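Local coordinates for protein phosphoacetylglucosamine mutase (Aspergillus lentulus, PDB 5OAW) that interconverts N-acetylglucosamine 6-phosphate and N-acetylglucosamine 1-phosphate, a phosphomutase reaction that uses a phosphoserine and a bound magnesium ion, at residues 133-138 and 252-257; 214-219 and 281-286; 334-339 and 354-359. All coordinates share one frame; numbering follows the deposited sequence.

In the fold
Along the chain, interaction 1 opens first, in the loop between strand 127-132 and helix 138-151, and closes more than a hundred residues later on the loop before helix 259-265, tying the first domain to the second. Interaction 2 opens inside that span, at the end of strand 211-215, and closes beyond it after strand 279-283, so the two cross. They also touch: Asn254 and Ser252 of interaction 1 are hydrogen-bonded to Ala217 and Asn218 of interaction 2. Interaction 3 follows in series, a short closure within domain III around helix 342-351, about 26 Å from interaction 2 between centres and on the opposite side of the chain's centre.

Interaction 1: residues 133-138 and 252-257; sequences DTRASG and SLNFEC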
loop_
_atom_site.group_PDB
_atom_site.type_symbol
_atom_site.label_atom_id
_atom_site.label_comp_id
_atom_site.label_asym_id
_atom_site.label_seq_id
_atom_site.Cartn_x
_atom_site.Cartn_y
_atom_site.Cartn_z
ATOM N N ASP A 133 0.782 1.267 -15.241
ATOM C CA ASP A 133 2.065 1.928 -15.047
ATOM C C ASP A 133 2.856 2.012 -16.373
ATOM O O ASP A 133 2.273 1.913 -17.462
ATOM C CB ASP A 133 2.858 1.294 -13.884
ATOM C CG ASP A 133 3.372 -0.109 -14.189
ATOM O OD1 ASP A 133 3.101 -0.674 -15.280
ATOM O OD2 ASP A 133 4.062 -0.651 -13.307
ATOM N N THR A 134 4.172 2.165 -16.277
ATOM C CA THR A 134 5.016 2.433 -17.445
ATOM C C THR A 134 5.516 1.188 -18.180
ATOM O O THR A 134 6.284 1.299 -19.124
ATOM C CB THR A 134 6.224 3.291 -17.047
ATOM O OG1 THR A 134 7.007 2.574 -16.093
ATOM C CG2 THR A 134 5.788 4.603 -16.431
ATOM N N ARG A 135 5.086 0.007 -17.750
ATOM C CA ARG A 135 5.639 -1.243 -18.284
ATOM C C ARG A 135 5.439 -1.429 -19.779
ATOM O O ARG A 135 4.429 -0.985 -20.335
ATOM C CB ARG A 135 5.105 -2.446 -17.524
ATOM C CG ARG A 135 5.900 -2.701 -16.263
ATOM C CD ARG A 135 5.042 -3.319 -15.171
ATOM N NE ARG A 135 5.573 -2.925 -13.872
ATOM C CZ ARG A 135 6.585 -3.522 -13.253
ATOM N NH1 ARG A 135 7.186 -4.588 -13.776
ATOM N NH2 ARG A 135 6.997 -3.051 -12.097
ATOM N N ALA A 136 6.420 -2.097 -20.400
ATOM C CA ALA A 136 6.478 -2.319 -21.847
ATOM C C ALA A 136 5.295 -3.136 -22.375
ATOM O O ALA A 136 4.808 -2.889 -23.491
ATOM C CB ALA A 136 7.802 -2.978 -22.233
ATOM N N SER A 137 4.840 -4.093 -21.567
ATOM C CA SER A 137 3.748 -5.001 -21.942
ATOM C C SER A 137 2.343 -4.412 -21.773
ATOM O O SER A 137 1.353 -5.041 -22.180
ATOM C CB SER A 137 3.855 -6.303 -21.152
ATOM O OG SER A 137 4.032 -6.037 -19.774
ATOM N N GLY A 138 2.279 -3.212 -21.188
ATOM C CA GLY A 138 1.030 -2.541 -20.815
ATOM C C GLY A 138 0.068 -2.275 -21.955
ATOM O O GLY A 138 -1.132 -2.514 -21.821
ATOM N N SER A 252 14.822 0.865 -16.902
ATOM C CA SER A 252 15.170 1.689 -15.746
ATOM C C SER A 252 14.235 1.546 -14.537
ATOM O O SER A 252 14.558 2.010 -13.443
ATOM C CB SER A 252 15.318 3.150 -16.155
ATOM O OG SER A 252 16.386 3.291 -17.067
ATOM N N LEU A 253 13.108 0.864 -14.729
ATOM C CA LEU A 253 12.102 0.729 -13.694
ATOM C C LEU A 253 12.593 -0.085 -12.502
ATOM O O LEU A 253 13.000 -1.241 -12.651
ATOM C CB LEU A 253 10.814 0.145 -14.272
ATOM C CG LEU A 253 9.620 -0.088 -13.334
ATOM C CD1 LEU A 253 9.245 1.144 -12.527
ATOM C CD2 LEU A 253 8.439 -0.543 -14.166
ATOM N N ASN A 254 12.550 0.549 -11.333
ATOM C CA ASN A 254 13.047 -0.026 -10.060
ATOM C C ASN A 254 14.527 -0.463 -10.043
ATOM O O ASN A 254 14.932 -1.165 -9.121
ATOM C CB ASN A 254 12.149 -1.184 -9.586
ATOM C CG ASN A 254 10.685 -0.783 -9.469
ATOM O OD1 ASN A 254 10.317 0.086 -8.669
ATOM N ND2 ASN A 254 9.844 -1.416 -10.269
ATOM N N PHE A 255 15.318 -0.046 -11.044
ATOM C CA PHE A 255 16.737 -0.428 -11.169
ATOM C C PHE A 255 17.597 0.366 -10.215
ATOM O O PHE A 255 17.889 1.556 -10.446
ATOM C CB PHE A 255 17.257 -0.262 -12.604
ATOM C CG PHE A 255 18.697 -0.701 -12.794
ATOM C CD1 PHE A 255 19.738 0.243 -12.817
ATOM C CD2 PHE A 255 19.017 -2.052 -12.963
ATOM C CE1 PHE A 255 21.067 -0.150 -12.991
ATOM C CE2 PHE A 255 20.342 -2.448 -13.139
ATOM C CZ PHE A 255 21.370 -1.496 -13.150
ATOM N N GLU A 256 17.992 -0.311 -9.139
ATOM C CA GLU A 256 18.898 0.224 -8.114
ATOM C C GLU A 256 18.406 1.542 -7.512
ATOM O O GLU A 256 19.185 2.362 -7.041
ATOM C CB GLU A 256 20.353 0.282 -8.638
ATOM C CG GLU A 256 20.927 -1.112 -8.945
ATOM C CD GLU A 256 22.394 -1.128 -9.390
ATOM O OE1 GLU A 256 23.078 -0.072 -9.392
ATOM O OE2 GLU A 256 22.867 -2.236 -9.745
ATOM N N CYS A 257 17.088 1.728 -7.541
ATOM C CA CYS A 257 16.417 2.866 -6.908
ATOM C C CYS A 257 15.002 2.429 -6.514
ATOM O O CYS A 257 14.627 1.272 -6.735
ATOM C CB CYS A 257 16.420 4.106 -7.832
ATOM S SG CYS A 257 15.518 3.902 -9.392
#
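Leu253 lays its CD2 methyl over one face of the Arg135 guanidinium, 3.4 Å above the plane and displaced toward the rim, with CD2 3.6 Å from both CZ and NH2 of Arg135. Leu253 CG stands anti to the backbone N (chi1 180°), which carries the methyl across to the arginine, and the two side chains meet at about a right angle. Leu253 CD2 also passes Thr134 OG1 at 3.9 Å. Asn254 comes in beside Leu253: Asn254 ND2 lies 3.8 Å from Arg135 NH2, oblique to the guanidinium, the amide plane turned 33° from it.

Behind this first shell Asp133 fixes the arginine. Arg135 NE gives a 2.8 Å salt-bridged hydrogen bond to the syn lone pair of Asp133 OD2, almost exactly in the guanidinium plane. Asp133 OD1 accepts from Arg135 N at 3.2 Å, met from above the carboxylate, which makes an Asx turn. Thr67 also bonds OD2, while Arg135 NH1 reaches the carbonyls of Pro72 and Asp75 and NH2 that of Asn71. Asn254 ND2 binds the carbonyl of the phosphoserine at position 69.

A carboxylate in the guanidinium plane at NE and backbone carbonyls at NH1 and NH2 hold the cation, while a methyl covers one face; through these carbonyls both loops grip the phosphoserine segment at the junction of the first two domains.

Interaction 2: residues 214-219 and 281-286; sequences VDCANG and ASLDGD. With MG (magnesium ion), chain C.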
loop_
_atom_site.group_PDB
_atom_site.type_symbol
_atom_site.label_atom_id
_atom_site.label_comp_id
_atom_site.label_asym_id
_atom_site.label_seq_id
_atom_site.Cartn_x
_atom_site.Cartn_y
_atom_site.Cartn_z
ATOM N N VAL A 214 13.061 13.516 -3.970
ATOM C CA VAL A 214 12.227 12.335 -4.157
ATOM C C VAL A 214 12.714 11.472 -5.316
ATOM O O VAL A 214 12.648 11.885 -6.473
ATOM C CB VAL A 214 10.765 12.735 -4.447
ATOM C CG1 VAL A 214 9.838 11.517 -4.480
ATOM C CG2 VAL A 214 10.287 13.763 -3.441
ATOM N N ASP A 215 13.165 10.265 -4.989
ATOM C CA ASP A 215 13.473 9.232 -5.976
ATOM C C ASP A 215 12.188 8.505 -6.416
ATOM O O ASP A 215 11.536 7.798 -5.624
ATOM C CB ASP A 215 14.558 8.288 -5.417
ATOM C CG ASP A 215 14.404 6.831 -5.896
ATOM O OD1 ASP A 215 14.178 6.600 -7.104
ATOM O OD2 ASP A 215 14.522 5.910 -5.052
ATOM N N CYS A 216 11.841 8.671 -7.689
ATOM C CA CYS A 216 10.585 8.124 -8.255
ATOM C C CYS A 216 10.680 6.779 -8.966
ATOM O O CYS A 216 9.779 6.410 -9.771
ATOM C CB CYS A 216 9.919 9.170 -9.141
ATOM S SG CYS A 216 9.566 10.693 -8.224
ATOM N N ALA A 217 11.770 6.050 -8.666
ATOM C CA ALA A 217 11.971 4.651 -9.072
ATOM C C ALA A 217 11.973 4.427 -10.575
ATOM O O ALA A 217 11.868 3.295 -11.039
ATOM C CB ALA A 217 10.923 3.752 -8.413
ATOM N N ASN A 218 12.093 5.525 -11.320
ATOM C CA ASN A 218 11.973 5.575 -12.784
ATOM C C ASN A 218 10.625 5.099 -13.298
ATOM O O ASN A 218 10.522 4.651 -14.449
ATOM C CB ASN A 218 13.150 4.851 -13.483
ATOM C CG ASN A 218 14.498 5.422 -13.094
ATOM O OD1 ASN A 218 14.752 6.611 -13.265
ATOM N ND2 ASN A 218 15.361 4.581 -12.571
ATOM N N GLY A 219 9.594 5.239 -12.456
ATOM C CA GLY A 219 8.261 4.683 -12.727
ATOM C C GLY A 219 7.172 5.731 -12.831
ATOM O O GLY A 219 7.450 6.932 -12.832
ATOM N N ALA A 281 13.294 10.994 -0.011
ATOM C CA ALA A 281 12.327 9.901 0.000
ATOM C C ALA A 281 12.410 9.093 -1.276
ATOM O O ALA A 281 12.960 9.550 -2.265
ATOM C CB ALA A 281 10.913 10.424 0.201
ATOM N N SER A 282 11.862 7.881 -1.224
ATOM C CA SER A 282 11.725 7.004 -2.363
ATOM C C SER A 282 10.298 6.488 -2.483
ATOM O O SER A 282 9.691 6.096 -1.481
ATOM C CB SER A 282 12.723 5.846 -2.279
ATOM O OG SER A 282 14.026 6.308 -2.626
ATOM N N LEU A 283 9.776 6.519 -3.714
ATOM C CA LEU A 283 8.499 5.919 -4.068
ATOM C C LEU A 283 8.795 4.579 -4.694
ATOM O O LEU A 283 9.889 4.378 -5.187
ATOM C CB LEU A 283 7.755 6.779 -5.098
ATOM C CG LEU A 283 7.691 8.310 -5.023
ATOM C CD1 LEU A 283 6.788 8.828 -6.137
ATOM C CD2 LEU A 283 7.219 8.824 -3.667
ATOM N N ASP A 284 7.838 3.655 -4.696
ATOM C CA ASP A 284 7.998 2.458 -5.519
ATOM C C ASP A 284 7.477 2.732 -6.938
ATOM O O ASP A 284 7.011 3.848 -7.222
ATOM C CB ASP A 284 7.397 1.208 -4.869
ATOM C CG ASP A 284 5.897 1.251 -4.769
ATOM O OD1 ASP A 284 5.314 2.341 -4.605
ATOM O OD2 ASP A 284 5.291 0.158 -4.823
ATOM N N GLY A 285 7.588 1.731 -7.815
ATOM C CA GLY A 285 7.242 1.863 -9.237
ATOM C C GLY A 285 5.828 2.335 -9.540
ATOM O O GLY A 285 5.625 3.060 -10.515
ATOM N N ASP A 286 4.857 1.937 -8.716
ATOM C CA ASP A 286 3.455 2.328 -8.933
ATOM C C ASP A 286 2.975 3.336 -7.886
ATOM O O ASP A 286 1.777 3.646 -7.805
ATOM C CB ASP A 286 2.526 1.108 -9.057
ATOM C CG ASP A 286 2.424 0.295 -7.772
ATOM O OD1 ASP A 286 3.285 0.451 -6.866
ATOM O OD2 ASP A 286 1.482 -0.530 -7.650
HETATM MG MG MG C . 3.358 -0.818 -5.102
HETATM O O HOH W 1 7.249 5.934 -9.183
#
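This is a parallel strand pairing inside the domain II sheet, with Val214 beside Ala281 and Asp215 beside Ser282, where the ends of strands 211-215 and 279-283 run side by side and then pass into two loops, the second binding magnesium. Asp215 N donates to Ala281 O at 2.8 Å, and Asp215 O receives Leu283 N at 2.9 Å.

On one face, the Asp215 carboxylate takes a short 2.5 Å hydrogen bond from Ser282 OG on the anti side of OD2, 22° out of plane. Its OD1 accepts from Ala217 N, an Asx turn that bends the chain off the strand; Gly258 N and Asn244 add further bonds to this buried carboxylate. Leu283 spreads its branches, CD2 against Val214 CG1 at 3.8 Å and CD1 against Cys216 SG at 3.9 Å; Val214 and Cys216 pack in turn on Leu225 of helix 221-231.

Past the strands, Ala217 CB sits 3.4 Å from Leu283 O, and a water donates to both Cys216 O and Asp284 O, bridging the two loops, which stay close as far as Gly219 and Gly285. Asp284 OD2 and Asp286 OD1 each bind magnesium at 2.2 Å, joined by Asp288 and the phosphoserine at position 69. Aspartates on a loop just after a strand, gathered round magnesium, form the metal-binding loop of the alpha-D-phosphohexomutase family.

Interaction 3: residues 334-339 and 354-359; sequences VVQTAY and LPSVCT
Val335 and Thr359 meet methyl to methyl, Val335 CG1 3.6 Å from Thr359 CG2, their side chains crossing at about a right angle. They belong to a beta-alpha-beta unit, in which helix 342-351 connects strand 332-336 to the parallel strand 356-358 at the edge of the domain III sheet. The short strand axes lie 4.6 Å apart at 26°.

Val335 and Val357 point to the same face. Val335 turns CG1 away from the backbone N (chi1 166°), which puts that methyl beside Thr359, and both residues pack on Leu366 of helix 363-370; Val335 CG2 makes a looser contact with Val357 CB.

On the opposite face Gln336 stretches out, extended beyond CG, and runs back toward the start of the neighbouring strand until NE2 of Gln336 lies 3.7 Å from Ser356 CB. Its amide is gripped from helix 342-351: Ser344 OG bonds OE1 and Thr345 OG1 bonds NE2. A water lies between NE2 and Ser356 OG, weakly bound to both. Cys358, also on this face, has SG anti to its backbone N (chi1 -166°), which brings Cys358 SG to the Thr337-Ala338 backbone, 3.5 Å from Thr337 C and equally near Ala338 N.

Alternating backbone bonds join the strands: Val334 N to Pro355 O, Val357 N to Val334 O, Gln336 N to Val357 O (2.8 Å) and Thr359 N to Gln336 O. The side chain of Thr337 comes within about 6 Å of the bound sugar phosphate, and Tyr339 OH bonds Arg505 of the ligand pocket, so the unit's loop end borders the active site. Farther along, one water replaces a direct bond, accepting from Ala338 N at 2.7 Å and donating to Thr359 O at 2.8 Å.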
loop_
_atom_site.group_PDB
_atom_site.type_symbol
_atom_site.label_atom_id
_atom_site.label_comp_id
_atom_site.label_asym_id
_atom_site.label_seq_id
_atom_site.Cartn_x
_atom_site.Cartn_y
_atom_site.Cartn_z
ATOM N N VAL A 334 -3.145 2.997 16.369
ATOM C CA VAL A 334 -2.147 2.551 15.401
ATOM C C VAL A 334 -2.211 1.031 15.210
ATOM O O VAL A 334 -2.213 0.253 16.170
ATOM C CB VAL A 334 -0.710 2.971 15.781
ATOM C CG1 VAL A 334 0.227 2.795 14.586
ATOM C CG2 VAL A 334 -0.667 4.407 16.273
ATOM N N VAL A 335 -2.231 0.634 13.948
ATOM C CA VAL A 335 -2.327 -0.744 13.540
ATOM C C VAL A 335 -0.959 -1.133 12.957
ATOM O O VAL A 335 -0.444 -0.453 12.047
ATOM C CB VAL A 335 -3.485 -0.904 12.535
ATOM C CG1 VAL A 335 -3.432 -2.226 11.818
ATOM C CG2 VAL A 335 -4.831 -0.755 13.227
ATOM N N GLN A 336 -0.373 -2.206 13.515
ATOM C CA GLN A 336 0.980 -2.677 13.189
ATOM C C GLN A 336 0.990 -4.165 12.843
ATOM O O GLN A 336 0.022 -4.881 13.087
ATOM C CB GLN A 336 1.941 -2.435 14.364
ATOM C CG GLN A 336 2.106 -0.977 14.797
ATOM C CD GLN A 336 3.144 -0.789 15.902
ATOM O OE1 GLN A 336 4.193 -0.168 15.686
ATOM N NE2 GLN A 336 2.864 -1.329 17.085
ATOM N N THR A 337 2.077 -4.620 12.238
ATOM C CA THR A 337 2.347 -6.045 12.159
ATOM C C THR A 337 3.443 -6.359 13.180
ATOM O O THR A 337 3.980 -5.459 13.832
ATOM C CB THR A 337 2.802 -6.499 10.754
ATOM O OG1 THR A 337 4.096 -5.956 10.467
ATOM C CG2 THR A 337 1.806 -6.071 9.684
ATOM N N ALA A 338 3.781 -7.639 13.293
ATOM C CA ALA A 338 4.833 -8.116 14.190
ATOM C C ALA A 338 6.251 -7.585 13.879
ATOM O O ALA A 338 7.091 -7.485 14.778
ATOM C CB ALA A 338 4.820 -9.631 14.177
ATOM N N TYR A 339 6.499 -7.251 12.612
ATOM C CA TYR A 339 7.791 -6.705 12.150
ATOM C C TYR A 339 8.106 -5.293 12.624
ATOM O O TYR A 339 9.267 -4.864 12.561
ATOM C CB TYR A 339 7.867 -6.753 10.637
ATOM C CG TYR A 339 7.860 -8.145 10.089
ATOM C CD1 TYR A 339 6.666 -8.731 9.624
ATOM C CD2 TYR A 339 9.041 -8.916 10.066
ATOM C CE1 TYR A 339 6.654 -10.032 9.120
ATOM C CE2 TYR A 339 9.040 -10.217 9.566
ATOM C CZ TYR A 339 7.852 -10.773 9.095
ATOM O OH TYR A 339 7.848 -12.054 8.594
ATOM N N LEU A 354 -1.585 5.861 22.985
ATOM C CA LEU A 354 -2.547 5.324 22.032
ATOM C C LEU A 354 -2.470 3.814 21.991
ATOM O O LEU A 354 -1.406 3.248 22.268
ATOM C CB LEU A 354 -2.321 5.918 20.631
ATOM C CG LEU A 354 -2.342 7.443 20.467
ATOM C CD1 LEU A 354 -2.059 7.770 19.020
ATOM C CD2 LEU A 354 -3.662 8.063 20.906
ATOM N N PRO A 355 -3.599 3.148 21.670
ATOM C CA PRO A 355 -3.590 1.690 21.491
ATOM C C PRO A 355 -2.870 1.266 20.215
ATOM O O PRO A 355 -3.059 1.878 19.158
ATOM C CB PRO A 355 -5.074 1.315 21.377
ATOM C CG PRO A 355 -5.851 2.527 21.762
ATOM C CD PRO A 355 -4.959 3.715 21.596
ATOM N N SER A 356 -2.041 0.232 20.327
ATOM C CA SER A 356 -1.514 -0.437 19.167
ATOM C C SER A 356 -2.247 -1.753 19.009
ATOM O O SER A 356 -2.410 -2.505 19.967
ATOM C CB SER A 356 -0.024 -0.689 19.316
ATOM O OG SER A 356 0.192 -1.805 20.152
ATOM N N VAL A 357 -2.704 -2.025 17.800
ATOM C CA VAL A 357 -3.271 -3.320 17.496
ATOM C C VAL A 357 -2.285 -4.002 16.544
ATOM O O VAL A 357 -1.861 -3.397 15.555
ATOM C CB VAL A 357 -4.698 -3.185 16.902
ATOM C CG1 VAL A 357 -5.173 -4.486 16.277
ATOM C CG2 VAL A 357 -5.678 -2.722 17.982
ATOM N N CYS A 358 -1.905 -5.238 16.869
ATOM C CA CYS A 358 -1.068 -6.045 15.997
ATOM C C CYS A 358 -1.958 -6.977 15.217
ATOM O O CYS A 358 -2.866 -7.584 15.776
ATOM C CB CYS A 358 -0.011 -6.822 16.792
ATOM S SG CYS A 358 1.312 -7.512 15.752
ATOM N N THR A 359 -1.712 -7.077 13.912
ATOM C CA THR A 359 -2.550 -7.885 13.025
ATOM C C THR A 359 -1.639 -8.700 12.150
ATOM O O THR A 359 -0.448 -8.412 12.082
ATOM C CB THR A 359 -3.468 -7.027 12.102
ATOM O OG1 THR A 359 -2.821 -6.791 10.848
ATOM C CG2 THR A 359 -3.783 -5.691 12.709
HETATM O O HOH W 2 1.652 -4.012 17.977
HETATM O O HOH W 3 2.072 -9.508 12.324
#